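Side-chain contacts in diphosphomevalonate decarboxylase, putative (Trypanosoma brucei, PDB 2HKE), which probably catalyses the ATP-dependent decarboxylation of (R)-5-diphosphomevalonate to isopentenyl diphosphate, a step of the mevalonate pathway to isoprenoids and sterols: residues Tyr270-Leu275 / Cys298-Leu303; Ile39-Ser44 / Ile183-Ala188. The protein carries 1 engineered substitution. All coordinates share one frame; numbering follows the deposited sequence.

Contact 1 of 2, residues Tyr270-Leu275 / Cys298-Leu303. With SO4 (sulfate ion), chain D.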
loop_
_atom_site.group_PDB
_atom_site.type_symbol
_atom_site.label_atom_id
_atom_site.label_comp_id
_atom_site.label_asym_id
_atom_site.label_seq_id
_atom_site.Cartn_x
_atom_site.Cartn_y
_atom_site.Cartn_z
ATOM N N TYR A 270 -10.553 -7.783 14.425
ATOM C CA TYR A 270 -10.629 -9.188 14.779
ATOM C C TYR A 270 -11.961 -9.799 14.412
ATOM O O TYR A 270 -12.014 -10.962 13.972
ATOM C CB TYR A 270 -10.326 -9.436 16.277
ATOM C CG TYR A 270 -8.963 -8.984 16.729
ATOM C CD1 TYR A 270 -7.814 -9.424 16.083
ATOM C CD2 TYR A 270 -8.818 -8.101 17.800
ATOM C CE1 TYR A 270 -6.552 -9.007 16.492
ATOM C CE2 TYR A 270 -7.544 -7.670 18.214
ATOM C CZ TYR A 270 -6.431 -8.141 17.577
ATOM O OH TYR A 270 -5.187 -7.721 17.992
ATOM N N ALA A 271 -13.033 -9.016 14.524
ATOM C CA ALA A 271 -14.321 -9.531 14.094
ATOM C C ALA A 271 -14.330 -9.766 12.564
ATOM O O ALA A 271 -14.943 -10.704 12.089
ATOM C CB ALA A 271 -15.398 -8.551 14.457
ATOM N N MET A 272 -13.671 -8.885 11.818
ATOM C CA MET A 272 -13.552 -9.063 10.361
ATOM C C MET A 272 -12.810 -10.332 10.035
ATOM O O MET A 272 -13.196 -11.054 9.114
ATOM C CB MET A 272 -12.928 -7.824 9.689
ATOM C CG MET A 272 -13.930 -6.709 9.434
ATOM S SD MET A 272 -15.239 -7.052 8.264
ATOM C CE MET A 272 -14.303 -7.108 6.689
ATOM N N ILE A 273 -11.773 -10.652 10.806
ATOM C CA ILE A 273 -11.040 -11.872 10.580
ATOM C C ILE A 273 -11.992 -13.052 10.820
ATOM O O ILE A 273 -12.083 -13.935 10.001
ATOM C CB ILE A 273 -9.824 -11.963 11.492
ATOM C CG1 ILE A 273 -8.761 -10.938 11.089
ATOM C CG2 ILE A 273 -9.309 -13.404 11.553
ATOM C CD1 ILE A 273 -7.626 -10.847 12.070
ATOM N N ARG A 274 -12.696 -13.046 11.957
ATOM C CA ARG A 274 -13.631 -14.115 12.259
ATOM C C ARG A 274 -14.700 -14.269 11.190
ATOM O O ARG A 274 -15.057 -15.416 10.846
ATOM C CB ARG A 274 -14.300 -13.898 13.626
ATOM C CG ARG A 274 -13.316 -13.932 14.736
ATOM C CD ARG A 274 -13.954 -14.301 16.084
ATOM N NE ARG A 274 -15.171 -13.550 16.352
ATOM C CZ ARG A 274 -15.203 -12.311 16.818
ATOM N NH1 ARG A 274 -14.083 -11.674 17.081
ATOM N NH2 ARG A 274 -16.373 -11.722 17.044
ATOM N N LEU A 275 -15.200 -13.140 10.679
ATOM C CA LEU A 275 -16.258 -13.138 9.659
ATOM C C LEU A 275 -15.782 -13.748 8.336
ATOM O O LEU A 275 -16.469 -14.603 7.717
ATOM C CB LEU A 275 -16.737 -11.710 9.438
ATOM C CG LEU A 275 -17.903 -11.504 8.490
ATOM C CD1 LEU A 275 -19.078 -12.480 8.742
ATOM C CD2 LEU A 275 -18.353 -10.069 8.581
ATOM N N CYS A 298 -9.242 -3.364 7.118
ATOM C CA CYS A 298 -9.212 -4.684 6.575
ATOM C C CYS A 298 -9.247 -4.629 5.042
ATOM O O CYS A 298 -10.288 -4.296 4.400
ATOM C CB CYS A 298 -10.389 -5.463 7.081
ATOM S SG CYS A 298 -10.373 -7.216 6.632
ATOM N N PHE A 299 -8.128 -5.004 4.452
ATOM C CA PHE A 299 -8.074 -5.169 3.002
ATOM C C PHE A 299 -8.640 -6.535 2.719
ATOM O O PHE A 299 -8.564 -7.440 3.581
ATOM C CB PHE A 299 -6.654 -5.028 2.526
ATOM C CG PHE A 299 -6.230 -3.603 2.379
ATOM C CD1 PHE A 299 -5.770 -2.888 3.473
ATOM C CD2 PHE A 299 -6.367 -2.963 1.149
ATOM C CE1 PHE A 299 -5.406 -1.527 3.315
ATOM C CE2 PHE A 299 -5.993 -1.624 0.962
ATOM C CZ PHE A 299 -5.498 -0.922 2.063
ATOM N N LEU A 300 -9.297 -6.684 1.577
ATOM C CA LEU A 300 -9.918 -7.951 1.229
ATOM C C LEU A 300 -9.562 -8.237 -0.193
ATOM O O LEU A 300 -9.531 -7.302 -1.005
ATOM C CB LEU A 300 -11.438 -7.842 1.323
ATOM C CG LEU A 300 -11.962 -7.597 2.716
ATOM C CD1 LEU A 300 -13.360 -6.993 2.633
ATOM C CD2 LEU A 300 -11.947 -8.917 3.561
ATOM N N PHE A 301 -9.325 -9.493 -0.491
ATOM C CA PHE A 301 -9.146 -9.925 -1.868
ATOM C C PHE A 301 -10.254 -10.908 -2.184
ATOM O O PHE A 301 -10.584 -11.782 -1.357
ATOM C CB PHE A 301 -7.822 -10.627 -2.044
ATOM C CG PHE A 301 -6.643 -9.814 -1.626
ATOM C CD1 PHE A 301 -6.343 -8.615 -2.262
ATOM C CD2 PHE A 301 -5.836 -10.232 -0.599
ATOM C CE1 PHE A 301 -5.243 -7.851 -1.872
ATOM C CE2 PHE A 301 -4.722 -9.452 -0.202
ATOM C CZ PHE A 301 -4.434 -8.267 -0.863
ATOM N N VAL A 302 -10.792 -10.814 -3.391
ATOM C CA VAL A 302 -11.915 -11.645 -3.783
ATOM C C VAL A 302 -11.965 -11.645 -5.297
ATOM O O VAL A 302 -11.544 -10.675 -5.916
ATOM C CB VAL A 302 -13.239 -11.060 -3.199
ATOM C CG1 VAL A 302 -13.526 -9.661 -3.755
ATOM C CG2 VAL A 302 -14.433 -12.014 -3.433
ATOM N N LEU A 303 -12.400 -12.736 -5.911
ATOM C CA LEU A 303 -12.628 -12.700 -7.371
ATOM C C LEU A 303 -13.895 -11.943 -7.686
ATOM O O LEU A 303 -14.846 -11.986 -6.918
ATOM C CB LEU A 303 -12.721 -14.104 -7.920
ATOM C CG LEU A 303 -11.434 -14.931 -7.774
ATOM C CD1 LEU A 303 -11.531 -16.324 -8.501
ATOM C CD2 LEU A 303 -10.157 -14.170 -8.210
HETATM S S SO4 D . -18.034 -15.652 17.051
HETATM O O1 SO4 D . -17.726 -16.053 18.417
HETATM O O2 SO4 D . -19.238 -16.325 16.617
HETATM O O3 SO4 D . -18.205 -14.195 17.036
HETATM O O4 SO4 D . -16.892 -16.021 16.224
#

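Contact 2 of 2, residues Ile39-Ser44 / Ile183-Ala188. With SO4 (sulfate ion), chain E.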
loop_
_atom_site.group_PDB
_atom_site.type_symbol
_atom_site.label_atom_id
_atom_site.label_comp_id
_atom_site.label_asym_id
_atom_site.label_seq_id
_atom_site.Cartn_x
_atom_site.Cartn_y
_atom_site.Cartn_z
ATOM N N ILE A 39 -0.058 -5.882 -4.357
ATOM C CA ILE A 39 -0.928 -5.559 -5.472
ATOM C C ILE A 39 -1.058 -4.054 -5.528
ATOM O O ILE A 39 -1.419 -3.384 -4.551
ATOM C CB ILE A 39 -2.331 -6.194 -5.305
ATOM C CG1 ILE A 39 -2.249 -7.711 -5.286
ATOM C CG2 ILE A 39 -3.321 -5.754 -6.441
ATOM C CD1 ILE A 39 -3.578 -8.373 -5.161
ATOM N N THR A 40 -0.848 -3.497 -6.715
ATOM C CA THR A 40 -1.060 -2.104 -6.914
ATOM C C THR A 40 -2.562 -1.816 -7.135
ATOM O O THR A 40 -3.198 -2.515 -7.894
ATOM C CB THR A 40 -0.277 -1.680 -8.159
ATOM O OG1 THR A 40 1.091 -2.052 -7.984
ATOM C CG2 THR A 40 -0.425 -0.189 -8.377
ATOM N N LEU A 41 -3.098 -0.824 -6.459
ATOM C CA LEU A 41 -4.507 -0.498 -6.555
ATOM C C LEU A 41 -4.697 0.541 -7.685
ATOM O O LEU A 41 -3.727 1.139 -8.162
ATOM C CB LEU A 41 -5.012 0.078 -5.251
ATOM C CG LEU A 41 -5.100 -0.893 -4.071
ATOM C CD1 LEU A 41 -6.289 -0.268 -3.217
ATOM C CD2 LEU A 41 -5.370 -2.289 -4.499
ATOM N N SER A 42 -5.950 0.730 -8.087
ATOM C CA SER A 42 -6.333 1.834 -8.956
ATOM C C SER A 42 -6.073 3.188 -8.326
ATOM O O SER A 42 -6.207 3.352 -7.123
ATOM C CB SER A 42 -7.824 1.741 -9.322
ATOM O OG SER A 42 -8.167 2.789 -10.210
ATOM N N ALA A 43 -5.709 4.168 -9.170
ATOM C CA ALA A 43 -5.574 5.549 -8.743
ATOM C C ALA A 43 -6.923 6.271 -8.789
ATOM O O ALA A 43 -6.961 7.479 -8.681
ATOM C CB ALA A 43 -4.552 6.290 -9.626
ATOM N N SER A 44 -8.013 5.549 -9.000
ATOM C CA SER A 44 -9.318 6.187 -8.902
ATOM C C SER A 44 -10.219 5.344 -8.000
ATOM O O SER A 44 -10.276 4.121 -8.149
ATOM C CB SER A 44 -9.919 6.423 -10.299
ATOM O OG SER A 44 -10.928 5.472 -10.613
ATOM N N ILE A 183 -9.277 -10.829 -10.210
ATOM C CA ILE A 183 -8.979 -10.546 -8.785
ATOM C C ILE A 183 -9.279 -9.083 -8.481
ATOM O O ILE A 183 -8.991 -8.121 -9.261
ATOM C CB ILE A 183 -7.569 -11.131 -8.380
ATOM C CG1 ILE A 183 -7.456 -11.296 -6.833
ATOM C CG2 ILE A 183 -6.520 -10.343 -9.018
ATOM C CD1 ILE A 183 -6.339 -12.168 -6.410
ATOM N N GLN A 184 -9.945 -8.881 -7.344
ATOM C CA GLN A 184 -10.390 -7.560 -6.945
ATOM C C GLN A 184 -9.908 -7.293 -5.553
ATOM O O GLN A 184 -9.706 -8.237 -4.794
ATOM C CB GLN A 184 -11.919 -7.493 -6.905
ATOM C CG GLN A 184 -12.633 -7.757 -8.234
ATOM C CD GLN A 184 -12.270 -6.781 -9.335
ATOM O OE1 GLN A 184 -12.482 -5.594 -9.208
ATOM N NE2 GLN A 184 -11.781 -7.300 -10.471
ATOM N N VAL A 185 -9.738 -6.017 -5.226
ATOM C CA VAL A 185 -9.282 -5.620 -3.890
ATOM C C VAL A 185 -10.331 -4.718 -3.255
ATOM O O VAL A 185 -10.880 -3.818 -3.927
ATOM C CB VAL A 185 -7.982 -4.815 -3.967
ATOM C CG1 VAL A 185 -7.497 -4.417 -2.546
ATOM C CG2 VAL A 185 -6.911 -5.608 -4.717
ATOM N N MET A 186 -10.604 -4.927 -1.974
ATOM C CA MET A 186 -11.422 -3.960 -1.244
ATOM C C MET A 186 -10.706 -3.522 -0.013
ATOM O O MET A 186 -9.748 -4.144 0.410
ATOM C CB MET A 186 -12.800 -4.523 -0.950
ATOM C CG MET A 186 -13.652 -4.877 -2.176
ATOM S SD MET A 186 -15.311 -5.432 -1.732
ATOM C CE MET A 186 -15.069 -7.094 -1.089
ATOM N N CYS A 187 -11.112 -2.387 0.532
ATOM C CA CYS A 187 -10.632 -1.972 1.842
ATOM C C CYS A 187 -11.869 -1.559 2.671
ATOM O O CYS A 187 -12.564 -0.612 2.325
ATOM C CB CYS A 187 -9.660 -0.860 1.729
ATOM S SG CYS A 187 -8.950 -0.427 3.333
ATOM N N ALA A 188 -12.129 -2.313 3.727
ATOM C CA ALA A 188 -13.125 -1.964 4.726
ATOM C C ALA A 188 -12.424 -1.117 5.797
ATOM O O ALA A 188 -11.610 -1.619 6.611
ATOM C CB ALA A 188 -13.772 -3.220 5.306
HETATM S S SO4 E . -5.764 2.890 -12.811
HETATM O O1 SO4 E . -4.978 3.712 -11.890
HETATM O O2 SO4 E . -7.180 3.171 -12.544
HETATM O O3 SO4 E . -5.469 3.372 -14.172
HETATM O O4 SO4 E . -5.657 1.425 -12.717
#

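Contact 1 of 2, residues Tyr270-Leu275 / Cys298-Leu303
Met272 reaches down from the helix and curls so that CB and the terminal methyl CE both come up against the sulfur of Cys298: CE stands 3.9 Å from Cys298 SG, and CB 4.0 Å from that same SG. CB touches simply because its bond from the helix points there; bends at chi2 and chi3 (-65° and -70°) bring CE back to the strand. Cys298 does its share by holding SG anti to its backbone N, in a side chain directed at the helix. Two residues along the strand, Leu300 crosses Met272 at about a right angle, and its CD1 comes within 4.2 Å of Met272 CE. The result is a small, buried contact of methyl groups and sulfur. On the helix's solvent side, Arg274 NE is shared between O3 and O4 of a sulfate, O4 lying at the guanidinium edge near its plane, and NH2 also goes to O3; all three hydrogen bonds are bent, about 140°. The ion, probably from the crystallisation liquor, is also held by Asp350 N. Helix 267-283 covers part of one face of the five-stranded sheet, beside helix 307-317, whose Leu314 meets Leu300; strand 298-303 runs between strands 288-291 and 183-189.

Contact 2 of 2, residues Ile39-Ser44 / Ile183-Ala188
Leu41 drives one methyl, CD2, against the whole branched end of Val185, standing 3.6 Å from Val185 CG1 and 3.7 Å from Val185 CG2. The leucine comes from a strand's trailing loop, and its CB is not aimed at strand 183-188; a first torsion of -69°, setting CG anti to the carbonyl carbon, and an extended second torsion bring the tip across, so that the two side chains meet at about a right angle. Ile39 approaches the same valine differently. It slides past in the opposite direction and touches most closely through its short branch, CG2 lying 4.0 Å from Val185 CG2. Just beyond Leu41 the loop turns polar: Ser42 OG accepts the amide of Ser44 in an ST turn (3.0 Å from Ser44 N) and donates to sulfate O2 at 2.6 Å, while Ala43 N points almost straight at sulfate O1, 2.9 Å away. Cys366 N also binds the ion, probably taken from the crystallisation liquor. Phe301 packs on both Ile39 and Val185. No hydrogen bond joins the two segments; their buried methyl groups are probably held by close fit and burial, with polar links from Ser42 to Ser362 and Thr40 to Gly365 alongside.

In the fold
Contacts 1 and 2 lie on opposite faces of one five-stranded sheet, their centres about 14 Å apart. Strands 298-303 and 183-189 are neighbours in it, antiparallel and joined by backbone hydrogen bonds such as that between Leu300 and Met186. Contact 1 stays within the C-terminal family region, packing a helix on its own sheet; contact 2 sets residues of the N-terminal region against that sheet and lies nearer the centre of the chain. Both are buried where they touch, but contact 1 sets a bent methionine against a cysteine sulfur and a leucine methyl, contact 2 branched aliphatics. Each has a sulfate nearby, bound by a guanidinium and a backbone amide in one, by a serine hydroxyl and backbone amides in the other.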